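Local coordinates for protein D-psicose 3-epimerase (Agrobacterium tumefaciens, PDB 2HK0) that probably interconverts ketohexoses such as D-psicose and D-fructose by epimerisation at C3, with a metal ion playing a pivotal part in catalysis, at residues G24-Y29 and E264-T269; H58-Y63 and S114-L119; I134-P139 and E176-N181; I156-N161 and V193-V198. One frame throughout, in Å; residues are numbered along the deposited sequence.

Contact 1 (G24-Y29 and E264-T269)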
loop_
_atom_site.group_PDB
_atom_site.type_symbol
_atom_site.label_atom_id
_atom_site.label_comp_id
_atom_site.label_asym_id
_atom_site.label_seq_id
_atom_site.Cartn_x
_atom_site.Cartn_y
_atom_site.Cartn_z
ATOM N N GLY A 24 -16.919 9.151 16.149
ATOM C CA GLY A 24 -16.702 9.576 17.515
ATOM C C GLY A 24 -15.235 9.522 17.901
ATOM O O GLY A 24 -14.371 9.177 17.095
ATOM N N ILE A 25 -14.950 9.877 19.146
ATOM C CA ILE A 25 -13.595 9.845 19.664
ATOM C C ILE A 25 -13.649 9.471 21.144
ATOM O O ILE A 25 -14.598 9.835 21.842
ATOM C CB ILE A 25 -12.922 11.219 19.508
ATOM C CG1 ILE A 25 -11.498 11.185 20.087
ATOM C CG2 ILE A 25 -13.761 12.278 20.214
ATOM C CD1 ILE A 25 -10.586 12.310 19.579
ATOM N N TYR A 26 -12.646 8.732 21.608
ATOM C CA TYR A 26 -12.547 8.343 23.010
ATOM C C TYR A 26 -11.970 9.574 23.741
ATOM O O TYR A 26 -10.852 9.990 23.445
ATOM C CB TYR A 26 -11.597 7.148 23.130
ATOM C CG TYR A 26 -11.561 6.514 24.494
ATOM C CD1 TYR A 26 -12.741 6.204 25.168
ATOM C CD2 TYR A 26 -10.352 6.135 25.072
ATOM C CE1 TYR A 26 -12.721 5.523 26.385
ATOM C CE2 TYR A 26 -10.318 5.447 26.294
ATOM C CZ TYR A 26 -11.507 5.143 26.941
ATOM O OH TYR A 26 -11.491 4.440 28.126
ATOM N N TYR A 27 -12.717 10.145 24.693
ATOM C CA TYR A 27 -12.269 11.370 25.380
ATOM C C TYR A 27 -10.906 11.314 26.089
ATOM O O TYR A 27 -10.266 12.351 26.259
ATOM C CB TYR A 27 -13.349 11.871 26.360
ATOM C CG TYR A 27 -13.234 11.246 27.720
ATOM C CD1 TYR A 27 -13.579 9.911 27.920
ATOM C CD2 TYR A 27 -12.681 11.959 28.787
ATOM C CE1 TYR A 27 -13.370 9.290 29.144
ATOM C CE2 TYR A 27 -12.473 11.348 30.028
ATOM C CZ TYR A 27 -12.818 10.014 30.191
ATOM O OH TYR A 27 -12.612 9.396 31.396
ATOM N N SER A 28 -10.452 10.126 26.483
ATOM C CA SER A 28 -9.145 9.992 27.148
ATOM C C SER A 28 -7.956 10.467 26.292
ATOM O O SER A 28 -6.812 10.545 26.762
ATOM C CB SER A 28 -8.908 8.548 27.578
ATOM O OG SER A 28 -9.710 8.233 28.697
ATOM N N TYR A 29 -8.231 10.751 25.031
ATOM C CA TYR A 29 -7.228 11.282 24.109
ATOM C C TYR A 29 -6.611 12.553 24.726
ATOM O O TYR A 29 -5.427 12.822 24.577
ATOM C CB TYR A 29 -7.935 11.650 22.806
ATOM C CG TYR A 29 -7.185 12.554 21.855
ATOM C CD1 TYR A 29 -6.039 12.114 21.192
ATOM C CD2 TYR A 29 -7.697 13.802 21.520
ATOM C CE1 TYR A 29 -5.434 12.891 20.200
ATOM C CE2 TYR A 29 -7.106 14.588 20.544
ATOM C CZ TYR A 29 -5.979 14.129 19.878
ATOM O OH TYR A 29 -5.427 14.903 18.868
ATOM N N GLU A 264 -9.484 6.225 18.533
ATOM C CA GLU A 264 -8.976 6.000 19.878
ATOM C C GLU A 264 -7.486 6.334 19.896
ATOM O O GLU A 264 -6.639 5.469 20.092
ATOM C CB GLU A 264 -9.214 4.526 20.220
ATOM C CG GLU A 264 -8.809 4.080 21.606
ATOM C CD GLU A 264 -9.064 2.587 21.800
ATOM O OE1 GLU A 264 -8.690 1.806 20.901
ATOM O OE2 GLU A 264 -9.636 2.198 22.839
ATOM N N PRO A 265 -7.149 7.610 19.693
ATOM C CA PRO A 265 -5.730 7.961 19.694
ATOM C C PRO A 265 -5.106 8.138 21.075
ATOM O O PRO A 265 -5.723 8.658 22.000
ATOM C CB PRO A 265 -5.695 9.235 18.848
ATOM C CG PRO A 265 -7.024 9.895 19.180
ATOM C CD PRO A 265 -8.012 8.770 19.377
ATOM N N PHE A 266 -3.870 7.682 21.201
ATOM C CA PHE A 266 -3.123 7.801 22.449
ATOM C C PHE A 266 -1.734 8.282 22.016
ATOM O O PHE A 266 -0.903 7.490 21.554
ATOM C CB PHE A 266 -3.036 6.439 23.151
ATOM C CG PHE A 266 -4.352 5.954 23.742
ATOM C CD1 PHE A 266 -4.899 6.573 24.868
ATOM C CD2 PHE A 266 -5.015 4.850 23.195
ATOM C CE1 PHE A 266 -6.093 6.095 25.451
ATOM C CE2 PHE A 266 -6.198 4.363 23.759
ATOM C CZ PHE A 266 -6.744 4.988 24.896
ATOM N N VAL A 267 -1.497 9.582 22.164
ATOM C CA VAL A 267 -0.251 10.183 21.741
ATOM C C VAL A 267 0.519 10.925 22.856
ATOM O O VAL A 267 1.572 11.506 22.596
ATOM C CB VAL A 267 -0.513 11.166 20.562
ATOM C CG1 VAL A 267 -1.163 10.415 19.367
ATOM C CG2 VAL A 267 -1.421 12.298 21.023
ATOM N N LYS A 268 0.006 10.891 24.083
ATOM C CA LYS A 268 0.662 11.564 25.205
ATOM C C LYS A 268 1.296 10.622 26.232
ATOM O O LYS A 268 0.661 9.676 26.704
ATOM C CB LYS A 268 -0.338 12.480 25.915
ATOM C CG LYS A 268 -0.766 13.693 25.086
ATOM C CD LYS A 268 0.394 14.674 24.890
ATOM C CE LYS A 268 -0.054 15.937 24.129
ATOM N NZ LYS A 268 1.012 17.006 24.047
ATOM N N THR A 269 2.555 10.894 26.576
ATOM C CA THR A 269 3.272 10.088 27.560
ATOM C C THR A 269 2.848 10.525 28.949
ATOM O O THR A 269 2.272 11.602 29.114
ATOM C CB THR A 269 4.788 10.327 27.533
ATOM O OG1 THR A 269 5.047 11.647 28.036
ATOM C CG2 THR A 269 5.347 10.196 26.124
HETATM O O HOH W 1 -3.281 11.089 23.940
#
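Tyr29 and Pro265 meet where the TIM barrel closes. Segment 24-29 runs from the end of the first strand, 22-26, into a short 3-10 segment. Segment 264-269 follows the last strand, 260-263. The tight part is buried. The side chains of Tyr29 and Pro265 lie at about a right angle, and Tyr29 CE1 comes 3.9 Å from Pro265 CB. CG of Tyr29 is trans to the backbone N (chi1 164°), on the carbonyl side, and this brings CE1 to 4.1 Å from Val267 CG2 as well, at an oblique approach. Its hydroxyl goes past the contact to the carbonyl of Met292 on helix 289-307, which also packs on the ring. Ile25 adds a looser touch, CG1 to Pro265 CD at 4.3 Å.

The other side is more open, since Tyr26 and Glu264 are partly exposed. Here Phe266 brings CZ to the edge of the Tyr26 ring, near its plane, 3.8 Å from CD2. The Phe266 ring also has Ile273 of helix 271-276 beside it. Glu264 CG lies 4.3 Å from Tyr26 CD2, while its OE1 makes a weak hydrogen bond to His229. Polar linkage between the two segments runs through one water. That water donates to Tyr29 O at 2.8 Å and accepts from Val267 N at 2.9 Å.

Contact 2 (H58-Y63 and S114-L119)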
loop_
_atom_site.group_PDB
_atom_site.type_symbol
_atom_site.label_atom_id
_atom_site.label_comp_id
_atom_site.label_asym_id
_atom_site.label_seq_id
_atom_site.Cartn_x
_atom_site.Cartn_y
_atom_site.Cartn_z
ATOM N N HIS A 58 -16.580 2.436 33.893
ATOM C CA HIS A 58 -16.301 2.504 35.330
ATOM C C HIS A 58 -16.644 3.869 35.931
ATOM O O HIS A 58 -17.152 3.951 37.054
ATOM C CB HIS A 58 -14.835 2.127 35.630
ATOM C CG HIS A 58 -13.886 3.286 35.631
ATOM N ND1 HIS A 58 -13.554 3.984 34.488
ATOM C CD2 HIS A 58 -13.194 3.869 36.640
ATOM C CE1 HIS A 58 -12.697 4.944 34.793
ATOM N NE2 HIS A 58 -12.463 4.895 36.092
ATOM N N HIS A 59 -16.372 4.933 35.187
ATOM C CA HIS A 59 -16.686 6.282 35.646
ATOM C C HIS A 59 -18.178 6.390 35.920
ATOM O O HIS A 59 -18.610 7.003 36.895
ATOM C CB HIS A 59 -16.329 7.312 34.575
ATOM C CG HIS A 59 -14.933 7.836 34.674
ATOM N ND1 HIS A 59 -14.475 8.524 35.777
ATOM C CD2 HIS A 59 -13.898 7.789 33.803
ATOM C CE1 HIS A 59 -13.218 8.878 35.580
ATOM N NE2 HIS A 59 -12.845 8.445 34.389
ATOM N N ILE A 60 -18.958 5.789 35.034
ATOM C CA ILE A 60 -20.407 5.819 35.125
ATOM C C ILE A 60 -20.981 5.226 36.415
ATOM O O ILE A 60 -21.974 5.728 36.939
ATOM C CB ILE A 60 -21.007 5.123 33.886
ATOM C CG1 ILE A 60 -20.541 5.871 32.632
ATOM C CG2 ILE A 60 -22.522 5.085 33.969
ATOM C CD1 ILE A 60 -21.003 5.273 31.320
ATOM N N ASN A 61 -20.348 4.180 36.937
ATOM C CA ASN A 61 -20.829 3.540 38.158
ATOM C C ASN A 61 -20.641 4.371 39.423
ATOM O O ASN A 61 -21.146 4.012 40.484
ATOM C CB ASN A 61 -20.151 2.185 38.352
ATOM C CG ASN A 61 -20.632 1.153 37.358
ATOM O OD1 ASN A 61 -21.773 1.203 36.915
ATOM N ND2 ASN A 61 -19.771 0.204 37.014
ATOM N N GLU A 62 -19.926 5.482 39.312
ATOM C CA GLU A 62 -19.678 6.317 40.478
ATOM C C GLU A 62 -20.559 7.547 40.584
ATOM O O GLU A 62 -20.612 8.187 41.636
ATOM C CB GLU A 62 -18.205 6.725 40.520
ATOM C CG GLU A 62 -17.293 5.560 40.866
ATOM C CD GLU A 62 -17.917 4.649 41.914
ATOM O OE1 GLU A 62 -18.342 5.160 42.977
ATOM O OE2 GLU A 62 -17.992 3.420 41.672
ATOM N N TYR A 63 -21.253 7.872 39.498
ATOM C CA TYR A 63 -22.134 9.029 39.477
ATOM C C TYR A 63 -23.474 8.716 40.120
ATOM O O TYR A 63 -23.961 7.592 40.045
ATOM C CB TYR A 63 -22.367 9.489 38.037
ATOM C CG TYR A 63 -21.157 10.113 37.390
ATOM C CD1 TYR A 63 -20.645 11.327 37.850
ATOM C CD2 TYR A 63 -20.513 9.486 36.330
ATOM C CE1 TYR A 63 -19.514 11.901 37.266
ATOM C CE2 TYR A 63 -19.383 10.049 35.739
ATOM C CZ TYR A 63 -18.890 11.253 36.211
ATOM O OH TYR A 63 -17.773 11.800 35.628
ATOM N N SER A 114 -27.020 -1.332 33.769
ATOM C CA SER A 114 -28.176 -0.565 34.228
ATOM C C SER A 114 -27.833 0.924 34.234
ATOM O O SER A 114 -28.632 1.761 33.814
ATOM C CB SER A 114 -28.590 -0.995 35.639
ATOM O OG SER A 114 -29.005 -2.355 35.648
ATOM N N ASN A 115 -26.642 1.255 34.713
ATOM C CA ASN A 115 -26.228 2.653 34.759
ATOM C C ASN A 115 -26.036 3.205 33.344
ATOM O O ASN A 115 -26.422 4.335 33.054
ATOM C CB ASN A 115 -24.949 2.793 35.581
ATOM C CG ASN A 115 -25.192 2.568 37.068
ATOM O OD1 ASN A 115 -26.253 2.909 37.582
ATOM N ND2 ASN A 115 -24.211 2.003 37.758
ATOM N N VAL A 116 -25.457 2.383 32.471
ATOM C CA VAL A 116 -25.209 2.743 31.077
ATOM C C VAL A 116 -26.518 3.135 30.381
ATOM O O VAL A 116 -26.567 4.090 29.595
ATOM C CB VAL A 116 -24.545 1.542 30.363
ATOM C CG1 VAL A 116 -24.882 1.531 28.904
ATOM C CG2 VAL A 116 -23.017 1.590 30.597
ATOM N N ALA A 117 -27.586 2.401 30.680
ATOM C CA ALA A 117 -28.883 2.690 30.080
ATOM C C ALA A 117 -29.415 4.042 30.557
ATOM O O ALA A 117 -30.132 4.729 29.818
ATOM C CB ALA A 117 -29.874 1.572 30.409
ATOM N N LYS A 118 -29.061 4.427 31.787
ATOM C CA LYS A 118 -29.490 5.707 32.345
ATOM C C LYS A 118 -28.898 6.868 31.551
ATOM O O LYS A 118 -29.379 8.001 31.647
ATOM C CB LYS A 118 -29.068 5.839 33.813
ATOM C CG LYS A 118 -29.771 4.884 34.763
ATOM C CD LYS A 118 -29.160 4.955 36.174
ATOM C CE LYS A 118 -29.764 3.890 37.089
ATOM N NZ LYS A 118 -29.099 3.825 38.423
ATOM N N LEU A 119 -27.843 6.599 30.787
ATOM C CA LEU A 119 -27.220 7.638 29.975
ATOM C C LEU A 119 -27.644 7.513 28.515
ATOM O O LEU A 119 -27.085 8.175 27.632
ATOM C CB LEU A 119 -25.688 7.567 30.073
ATOM C CG LEU A 119 -25.052 7.921 31.424
ATOM C CD1 LEU A 119 -23.550 7.835 31.296
ATOM C CD2 LEU A 119 -25.470 9.327 31.869
#
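Ile60 and Leu119 reach toward each other tip to tip, with Ile60 CD1 3.6 Å from Leu119 CD1. The other branch of Ile60, CG2, set trans to the backbone N, lies 3.7 Å from Asn115 CB, and the two side chains slide past each other in opposite directions. Val116 CG2 borders the same isoleucine tip, 4.3 Å from Ile60 CD1. Next to this apolar patch, Asn115 ND2 donates to Asn61 OD1 at 2.7 Å. The bond is nearly straight (165°). The acceptor lies in the amide plane of Asn115, but the donor is tilted 21° from the carbonyl plane of Asn61. The two amide planes are 61° apart.

In the TIM barrel this joins the short helix 57-60, just after strand 52-56, to the last turn of helix 99-118. Further out, both amides are held at their other ends. Lys118 NZ meets Asn115 OD1 at 3.1 Å, almost straight on to the carbonyl, and forms a salt bridge with Asp65. Asn61 ND2 bonds to Thr112 OG1, about one turn back on helix 99-118. Leu68 and Ile71 of helix 65-77 pack on Leu119. A type I turn from Ile60 to Tyr63 leads the chain on toward that helix.

Contact 3 (I134-P139 and E176-N181)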
loop_
_atom_site.group_PDB
_atom_site.type_symbol
_atom_site.label_atom_id
_atom_site.label_comp_id
_atom_site.label_asym_id
_atom_site.label_seq_id
_atom_site.Cartn_x
_atom_site.Cartn_y
_atom_site.Cartn_z
ATOM N N ILE A 134 -3.591 -9.032 32.644
ATOM C CA ILE A 134 -3.439 -10.459 32.340
ATOM C C ILE A 134 -1.961 -10.790 32.543
ATOM O O ILE A 134 -1.104 -10.364 31.772
ATOM C CB ILE A 134 -3.848 -10.855 30.887
ATOM C CG1 ILE A 134 -5.377 -10.839 30.731
ATOM C CG2 ILE A 134 -3.360 -12.269 30.583
ATOM C CD1 ILE A 134 -5.862 -11.275 29.361
ATOM N N ASP A 135 -1.667 -11.538 33.601
ATOM C CA ASP A 135 -0.292 -11.904 33.916
ATOM C C ASP A 135 0.200 -13.000 32.987
ATOM O O ASP A 135 -0.078 -14.182 33.202
ATOM C CB ASP A 135 -0.191 -12.380 35.371
ATOM C CG ASP A 135 1.241 -12.676 35.793
ATOM O OD1 ASP A 135 1.998 -13.233 34.972
ATOM O OD2 ASP A 135 1.608 -12.363 36.948
ATOM N N TYR A 136 0.936 -12.609 31.955
ATOM C CA TYR A 136 1.461 -13.585 31.015
ATOM C C TYR A 136 2.728 -14.283 31.510
ATOM O O TYR A 136 3.342 -15.056 30.777
ATOM C CB TYR A 136 1.694 -12.937 29.644
ATOM C CG TYR A 136 0.408 -12.784 28.861
ATOM C CD1 TYR A 136 -0.384 -13.891 28.581
ATOM C CD2 TYR A 136 -0.045 -11.534 28.447
ATOM C CE1 TYR A 136 -1.594 -13.766 27.920
ATOM C CE2 TYR A 136 -1.264 -11.400 27.776
ATOM C CZ TYR A 136 -2.032 -12.523 27.523
ATOM O OH TYR A 136 -3.257 -12.412 26.914
ATOM N N SER A 137 3.119 -14.014 32.752
ATOM C CA SER A 137 4.292 -14.674 33.320
ATOM C C SER A 137 3.754 -15.966 33.929
ATOM O O SER A 137 4.512 -16.861 34.301
ATOM C CB SER A 137 4.952 -13.813 34.406
ATOM O OG SER A 137 4.202 -13.838 35.609
ATOM N N GLN A 138 2.428 -16.036 34.031
ATOM C CA GLN A 138 1.723 -17.205 34.556
ATOM C C GLN A 138 1.111 -17.944 33.359
ATOM O O GLN A 138 0.654 -17.309 32.405
ATOM C CB GLN A 138 0.601 -16.769 35.503
ATOM C CG GLN A 138 1.079 -15.997 36.724
ATOM C CD GLN A 138 1.872 -16.860 37.688
ATOM O OE1 GLN A 138 2.650 -16.348 38.496
ATOM N NE2 GLN A 138 1.671 -18.176 37.616
ATOM N N PRO A 139 1.098 -19.289 33.392
ATOM C CA PRO A 139 0.532 -20.075 32.288
ATOM C C PRO A 139 -0.869 -19.603 31.893
ATOM O O PRO A 139 -1.631 -19.091 32.712
ATOM C CB PRO A 139 0.533 -21.498 32.841
ATOM C CG PRO A 139 1.720 -21.497 33.742
ATOM C CD PRO A 139 1.601 -20.172 34.457
ATOM N N GLU A 176 -2.201 -8.298 24.316
ATOM C CA GLU A 176 -3.271 -7.894 25.226
ATOM C C GLU A 176 -4.351 -8.949 25.465
ATOM O O GLU A 176 -5.125 -8.847 26.411
ATOM C CB GLU A 176 -3.893 -6.572 24.712
ATOM C CG GLU A 176 -2.845 -5.456 24.602
ATOM C CD GLU A 176 -3.386 -4.132 24.073
ATOM O OE1 GLU A 176 -4.376 -3.623 24.628
ATOM O OE2 GLU A 176 -2.811 -3.595 23.101
ATOM N N ASN A 177 -4.436 -9.955 24.605
ATOM C CA ASN A 177 -5.413 -11.020 24.820
ATOM C C ASN A 177 -4.898 -12.263 24.120
ATOM O O ASN A 177 -4.168 -12.174 23.123
ATOM C CB ASN A 177 -6.808 -10.645 24.300
ATOM C CG ASN A 177 -7.889 -11.627 24.764
ATOM O OD1 ASN A 177 -8.277 -12.529 24.036
ATOM N ND2 ASN A 177 -8.366 -11.450 25.999
ATOM N N HIS A 178 -5.268 -13.423 24.652
ATOM C CA HIS A 178 -4.799 -14.681 24.101
ATOM C C HIS A 178 -5.916 -15.540 23.568
ATOM O O HIS A 178 -5.662 -16.663 23.137
ATOM C CB HIS A 178 -4.089 -15.468 25.186
ATOM C CG HIS A 178 -4.944 -15.699 26.390
ATOM N ND1 HIS A 178 -5.270 -14.689 27.268
ATOM C CD2 HIS A 178 -5.576 -16.808 26.840
ATOM C CE1 HIS A 178 -6.065 -15.166 28.210
ATOM N NE2 HIS A 178 -6.265 -16.452 27.974
ATOM N N VAL A 179 -7.144 -15.025 23.603
ATOM C CA VAL A 179 -8.299 -15.795 23.144
ATOM C C VAL A 179 -8.847 -15.392 21.767
ATOM O O VAL A 179 -9.026 -16.241 20.902
ATOM C CB VAL A 179 -9.427 -15.717 24.203
ATOM C CG1 VAL A 179 -10.658 -16.502 23.739
ATOM C CG2 VAL A 179 -8.899 -16.267 25.533
ATOM N N LEU A 180 -9.118 -14.104 21.576
ATOM C CA LEU A 180 -9.633 -13.599 20.291
ATOM C C LEU A 180 -8.618 -12.573 19.740
ATOM O O LEU A 180 -8.516 -11.449 20.247
ATOM C CB LEU A 180 -11.011 -12.946 20.497
ATOM C CG LEU A 180 -12.055 -13.776 21.277
ATOM C CD1 LEU A 180 -13.337 -12.960 21.492
ATOM C CD2 LEU A 180 -12.393 -15.052 20.505
ATOM N N ASN A 181 -7.858 -12.981 18.722
ATOM C CA ASN A 181 -6.831 -12.137 18.102
ATOM C C ASN A 181 -7.153 -11.825 16.657
ATOM O O ASN A 181 -6.532 -10.959 16.032
ATOM C CB ASN A 181 -5.487 -12.856 18.117
ATOM C CG ASN A 181 -4.993 -13.120 19.512
ATOM O OD1 ASN A 181 -4.556 -14.220 19.821
ATOM N ND2 ASN A 181 -5.065 -12.107 20.368
#
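The rings of Tyr136 and His178 meet obliquely, with planes at 85° and centroids 5.8 Å apart. His178 ND1 lies at the edge of the tyrosine ring, near its plane. Tyr136 OH in turn lies at the edge of the imidazole, and so does Ile134 CD1, 4.0 Å from His178 ND1. Ile134 CG2 covers one face of the Tyr136 ring toward its rim, and Val179 CG2 does the same on His178. Tyr136 OH and His178 ND1 are hydrogen-bonded at 3.1 Å. His178 CG sits between its backbone N and carbonyl carbon (chi1 56°), which helps bring ND1 to that hydroxyl. Ile134 CD1 also rests 3.9 Å from Glu176 O.

The contact joins two loops of the TIM barrel, one after strand 123-126 and the other after strand 166-170. Asn177 shapes the second loop: its OD1 takes Val179 N at 2.8 Å and Leu180 N at 3.0 Å, an Asx turn and a wider Asx motif. Trp280 of a second subunit meets the Tyr136 ring and packs on His178, so the pair lies at a subunit interface.

His178 NE2 is hydrogen-bonded to Asp145 OD2. With a partner at each nitrogen, the imidazole is fixed in rotation. The nearby carboxylate would probably polarise it.

Contact 4 (I156-N161 and V193-V198)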
loop_
_atom_site.group_PDB
_atom_site.type_symbol
_atom_site.label_atom_id
_atom_site.label_comp_id
_atom_site.label_asym_id
_atom_site.label_seq_id
_atom_site.Cartn_x
_atom_site.Cartn_y
_atom_site.Cartn_z
ATOM N N ILE A 156 -25.195 -12.754 30.262
ATOM C CA ILE A 156 -25.568 -11.374 30.577
ATOM C C ILE A 156 -26.249 -10.734 29.370
ATOM O O ILE A 156 -26.767 -9.612 29.455
ATOM C CB ILE A 156 -24.336 -10.479 30.952
ATOM C CG1 ILE A 156 -23.262 -10.560 29.858
ATOM C CG2 ILE A 156 -23.760 -10.901 32.291
ATOM C CD1 ILE A 156 -22.257 -9.416 29.918
ATOM N N ALA A 157 -26.265 -11.450 28.247
ATOM C CA ALA A 157 -26.843 -10.913 27.018
ATOM C C ALA A 157 -28.297 -10.471 27.114
ATOM O O ALA A 157 -28.655 -9.384 26.632
ATOM C CB ALA A 157 -26.684 -11.920 25.878
ATOM N N ASP A 158 -29.142 -11.309 27.713
ATOM C CA ASP A 158 -30.555 -10.971 27.825
ATOM C C ASP A 158 -30.756 -9.721 28.681
ATOM O O ASP A 158 -31.610 -8.889 28.380
ATOM C CB ASP A 158 -31.348 -12.147 28.412
ATOM C CG ASP A 158 -31.445 -13.342 27.453
ATOM O OD1 ASP A 158 -31.155 -13.193 26.241
ATOM O OD2 ASP A 158 -31.837 -14.438 27.917
ATOM N N PHE A 159 -29.969 -9.593 29.748
ATOM C CA PHE A 159 -30.078 -8.428 30.619
ATOM C C PHE A 159 -29.774 -7.175 29.796
ATOM O O PHE A 159 -30.501 -6.189 29.860
ATOM C CB PHE A 159 -29.103 -8.567 31.803
ATOM C CG PHE A 159 -29.297 -7.533 32.880
ATOM C CD1 PHE A 159 -28.708 -6.280 32.775
ATOM C CD2 PHE A 159 -30.067 -7.824 34.008
ATOM C CE1 PHE A 159 -28.874 -5.319 33.778
ATOM C CE2 PHE A 159 -30.245 -6.876 35.019
ATOM C CZ PHE A 159 -29.643 -5.615 34.901
ATOM N N ALA A 160 -28.706 -7.229 29.003
ATOM C CA ALA A 160 -28.337 -6.097 28.153
ATOM C C ALA A 160 -29.435 -5.843 27.118
ATOM O O ALA A 160 -29.816 -4.701 26.857
ATOM C CB ALA A 160 -27.013 -6.389 27.433
ATOM N N ASN A 161 -29.936 -6.925 26.531
ATOM C CA ASN A 161 -30.965 -6.825 25.513
ATOM C C ASN A 161 -32.238 -6.156 26.016
ATOM O O ASN A 161 -32.887 -5.416 25.279
ATOM C CB ASN A 161 -31.298 -8.206 24.941
ATOM C CG ASN A 161 -32.292 -8.126 23.786
ATOM O OD1 ASN A 161 -33.364 -8.730 23.833
ATOM N ND2 ASN A 161 -31.940 -7.372 22.750
ATOM N N VAL A 193 -21.847 -17.769 21.166
ATOM C CA VAL A 193 -22.661 -17.159 22.197
ATOM C C VAL A 193 -24.130 -17.297 21.802
ATOM O O VAL A 193 -24.978 -17.543 22.655
ATOM C CB VAL A 193 -22.306 -15.671 22.413
ATOM C CG1 VAL A 193 -23.407 -14.988 23.225
ATOM C CG2 VAL A 193 -20.958 -15.566 23.163
ATOM N N GLY A 194 -24.410 -17.142 20.508
ATOM C CA GLY A 194 -25.765 -17.283 19.994
ATOM C C GLY A 194 -26.807 -16.292 20.488
ATOM O O GLY A 194 -27.931 -16.666 20.798
ATOM N N LYS A 195 -26.441 -15.023 20.565
ATOM C CA LYS A 195 -27.373 -14.003 21.014
ATOM C C LYS A 195 -27.411 -12.897 19.972
ATOM O O LYS A 195 -26.377 -12.494 19.434
ATOM C CB LYS A 195 -26.938 -13.463 22.371
ATOM C CG LYS A 195 -27.025 -14.494 23.512
ATOM C CD LYS A 195 -28.468 -14.765 23.908
ATOM C CE LYS A 195 -28.555 -15.723 25.096
ATOM N NZ LYS A 195 -29.962 -15.856 25.577
ATOM N N ASN A 196 -28.609 -12.420 19.673
ATOM C CA ASN A 196 -28.780 -11.377 18.668
ATOM C C ASN A 196 -28.117 -10.049 18.984
ATOM O O ASN A 196 -27.818 -9.283 18.067
ATOM C CB ASN A 196 -30.261 -11.128 18.416
ATOM C CG ASN A 196 -30.974 -12.362 17.924
ATOM O OD1 ASN A 196 -30.433 -13.119 17.113
ATOM N ND2 ASN A 196 -32.196 -12.574 18.404
ATOM N N ASN A 197 -27.890 -9.762 20.263
ATOM C CA ASN A 197 -27.290 -8.481 20.624
ATOM C C ASN A 197 -25.819 -8.559 21.027
ATOM O O ASN A 197 -25.325 -7.678 21.735
ATOM C CB ASN A 197 -28.115 -7.806 21.741
ATOM C CG ASN A 197 -28.071 -8.580 23.048
ATOM O OD1 ASN A 197 -28.162 -9.806 23.058
ATOM N ND2 ASN A 197 -27.936 -7.864 24.155
ATOM N N VAL A 198 -25.127 -9.618 20.603
ATOM C CA VAL A 198 -23.701 -9.764 20.884
ATOM C C VAL A 198 -23.059 -9.696 19.503
ATOM O O VAL A 198 -23.407 -10.464 18.600
ATOM C CB VAL A 198 -23.370 -11.090 21.600
ATOM C CG1 VAL A 198 -21.861 -11.224 21.780
ATOM C CG2 VAL A 198 -24.055 -11.112 22.992
HETATM O O HOH W 2 -30.378 -11.363 23.959
#
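Lys195 lies along Ala157 and ends on Asp158. Its CB is 3.8 Å from Ala157 CB, and CG comes closer to the same methyl, at 3.5 Å. The chain then bends (chi2 -73°), which leaves CD between the two residues, 3.9 Å from both Ala157 CB and Asp158 OD1. CE follows the same oxygen. NZ closes a salt bridge with Asp158, with OD1 at 3.0 Å and a weak bond to OD2. The ammonium comes to OD1 from the syn side, 34° out of the carboxylate plane. The two side chains cross at about a right angle. Asp158 is exposed, so the bridge lies on the solvent side, while the aliphatic part of the lysine covers the buried Ala157.

Asn197 makes the inner polar link. Its ND2 donates to Ala157 O at 3.0 Å (156°). That carbonyl also takes the helical bond from Asn161 N, so two donors grip it. ND2 has a second acceptor, the carbonyl of Ile165. Asn197 OD1 receives a water at 2.9 Å, and the same water donates to Asp158 OD1, tying the amide to the salt bridge. Asn161 CB packs against the amide, 3.5 Å from Asn197 ND2.

This is packing on the outside of the TIM barrel. Helix 142-162 lies against the loop that leads from helix 183-193 into strand 198-203. Strand 166-170 borders both: Leu167 touches Ala160, and Ile169 touches Val198.

In the fold
All four contacts belong to one eight-stranded TIM barrel. Contact 1 joins the first strand to the loop after the last one, so it spans the ring closure, and the other three come between its segments along the chain. Contact 2 closes before contacts 3 and 4 open. Those two alternate along the chain and share helices 142-162 and 183-193 as connections, yet their centres are about 25 Å apart. Contacts 1 and 2 touch through Tyr27 and His59, and contacts 2 and 4 through Ser114 and Phe159. Contacts 1 and 4 lie on opposite sides of the chain's centre, their own centres about 29 Å apart. Contact 3 alone is touched by another subunit, linking barrel loops to the assembly.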